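Local structure of C. albicans actin interacting protein Aip5 (Candida albicans SC5314, 6M4C) at residues Gln10-Phe15 against Val69-Asp74. The protein interacts with actin and probably promotes actin nucleation as part of the polarisome complex that enables filamentous growth. Sequence-based numbering, arbitrary orientation.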
# COMPACT_ATOMS: atom_id res chain seq x y z
N GLN A 10 -8.42 -14.06 -4.00
CA GLN A 10 -8.21 -12.91 -4.85
C GLN A 10 -7.71 -11.73 -4.03
O GLN A 10 -8.07 -11.58 -2.87
CB GLN A 10 -9.49 -12.60 -5.61
CG GLN A 10 -9.44 -13.05 -7.05
CD GLN A 10 -10.66 -12.53 -7.75
OE1 GLN A 10 -11.56 -11.96 -7.14
NE2 GLN A 10 -10.68 -12.69 -9.06
N PRO A 11 -6.83 -10.87 -4.60
CA PRO A 11 -6.22 -9.77 -3.87
C PRO A 11 -7.25 -8.84 -3.24
O PRO A 11 -8.11 -8.32 -3.94
CB PRO A 11 -5.50 -8.99 -4.98
CG PRO A 11 -5.12 -10.05 -5.96
CD PRO A 11 -6.32 -10.97 -5.98
N VAL A 12 -7.15 -8.62 -1.93
CA VAL A 12 -8.01 -7.63 -1.30
C VAL A 12 -7.23 -6.33 -1.11
O VAL A 12 -6.10 -6.34 -0.65
CB VAL A 12 -8.62 -8.14 0.01
CG1 VAL A 12 -9.36 -7.03 0.73
CG2 VAL A 12 -9.51 -9.37 -0.21
N TYR A 13 -7.82 -5.20 -1.49
CA TYR A 13 -7.11 -3.94 -1.39
C TYR A 13 -7.97 -2.98 -0.60
O TYR A 13 -9.19 -3.03 -0.70
CB TYR A 13 -6.90 -3.27 -2.75
CG TYR A 13 -6.17 -4.12 -3.76
CD1 TYR A 13 -4.82 -4.36 -3.65
CD2 TYR A 13 -6.84 -4.69 -4.82
CE1 TYR A 13 -4.14 -5.14 -4.57
CE2 TYR A 13 -6.19 -5.49 -5.74
CZ TYR A 13 -4.83 -5.72 -5.62
OH TYR A 13 -4.19 -6.52 -6.52
N ILE A 14 -7.29 -2.15 0.19
CA ILE A 14 -7.83 -0.89 0.65
C ILE A 14 -7.39 0.21 -0.32
O ILE A 14 -6.20 0.51 -0.44
CB ILE A 14 -7.40 -0.58 2.08
CG1 ILE A 14 -7.97 -1.63 3.03
CG2 ILE A 14 -7.86 0.80 2.46
CD1 ILE A 14 -7.90 -1.25 4.48
N PHE A 15 -8.38 0.79 -1.01
CA PHE A 15 -8.15 1.95 -1.85
C PHE A 15 -8.17 3.16 -0.93
O PHE A 15 -9.00 3.23 -0.03
CB PHE A 15 -9.19 2.01 -2.97
CG PHE A 15 -8.88 1.17 -4.19
CD1 PHE A 15 -8.18 -0.02 -4.09
CD2 PHE A 15 -9.26 1.59 -5.45
CE1 PHE A 15 -7.91 -0.80 -5.21
CE2 PHE A 15 -8.99 0.82 -6.58
CZ PHE A 15 -8.32 -0.38 -6.46
N VAL A 69 -12.75 -0.79 0.11
CA VAL A 69 -12.17 -2.09 -0.10
C VAL A 69 -12.51 -2.52 -1.51
O VAL A 69 -13.65 -2.38 -1.91
CB VAL A 69 -12.74 -3.12 0.89
CG1 VAL A 69 -12.31 -4.53 0.51
CG2 VAL A 69 -12.35 -2.81 2.33
N VAL A 70 -11.54 -3.10 -2.21
CA VAL A 70 -11.74 -3.63 -3.54
C VAL A 70 -11.17 -5.03 -3.57
O VAL A 70 -10.04 -5.27 -3.15
CB VAL A 70 -11.00 -2.75 -4.56
CG1 VAL A 70 -10.80 -3.43 -5.91
CG2 VAL A 70 -11.61 -1.37 -4.68
N ARG A 71 -11.94 -5.97 -4.10
CA ARG A 71 -11.43 -7.31 -4.26
C ARG A 71 -11.09 -7.50 -5.73
O ARG A 71 -11.95 -7.37 -6.59
CB ARG A 71 -12.40 -8.33 -3.66
CG ARG A 71 -11.96 -9.75 -3.96
CD ARG A 71 -13.03 -10.82 -4.00
NE ARG A 71 -13.68 -10.96 -5.30
CZ ARG A 71 -14.95 -10.64 -5.51
NH1 ARG A 71 -15.66 -10.15 -4.51
NH2 ARG A 71 -15.49 -10.80 -6.70
N GLY A 72 -9.81 -7.79 -6.00
CA GLY A 72 -9.24 -7.80 -7.34
C GLY A 72 -9.61 -6.53 -8.09
O GLY A 72 -9.23 -5.42 -7.70
N ASP A 73 -10.45 -6.70 -9.11
CA ASP A 73 -10.83 -5.59 -9.96
C ASP A 73 -12.12 -4.96 -9.45
O ASP A 73 -12.43 -3.84 -9.87
CB ASP A 73 -10.84 -5.99 -11.43
N ASP A 74 -12.81 -5.61 -8.49
CA ASP A 74 -14.23 -5.38 -8.21
C ASP A 74 -14.48 -4.64 -6.88
O ASP A 74 -14.52 -5.26 -5.83
CB ASP A 74 -15.02 -6.70 -8.17
CG ASP A 74 -14.96 -7.54 -9.43
OD1 ASP A 74 -15.87 -7.37 -10.29
OD2 ASP A 74 -14.03 -8.36 -9.54
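Arg71 has CG anti to its backbone N (chi1 173°) and bends at chi3, and it meets the chain of Gln10, extended beyond CG. Arg71 NE donates to Gln10 OE1 at 3.0 Å. OE1 lies at the guanidinium edge, and amide and guanidinium are nearly coplanar, 13° apart. Arg71 NH1 is hydrogen-bonded to Leu95 O.

Phe15 has CG anti to its carbonyl carbon (chi1 -83°), and one face of its ring lies against Val70. Val70 CG2 sits over the centre of the Phe15 ring, 3.6 Å from its centroid, in a CH-pi contact. Helix 51-60 also packs on Phe15, through Ala53, Ile56 and Trp57. Gly72 O lies in plane at the edge of the Tyr13 ring, 3.6 Å from CE2. Val12 CG1 meets Val69 CG1 at 3.9 Å on the face opposite Tyr13 and Val70, where helix 22-36 covers Val69.

Three backbone hydrogen bonds join 10-15 to 69-74. Tyr13 N donates to Val70 O, and Val70 N to Tyr13 O. Gly72 N donates to Pro11 O at 2.7 Å. Gly72, with positive phi, is second in the type II' turn Arg71-Asp74, which leads into strand 74-78.

This is the antiparallel pairing of central strands 12-16 and 68-71 in a mixed sheet ordered 43-46, 12-16, 68-71, 74-78, the arrangement of a thioredoxin-like fold.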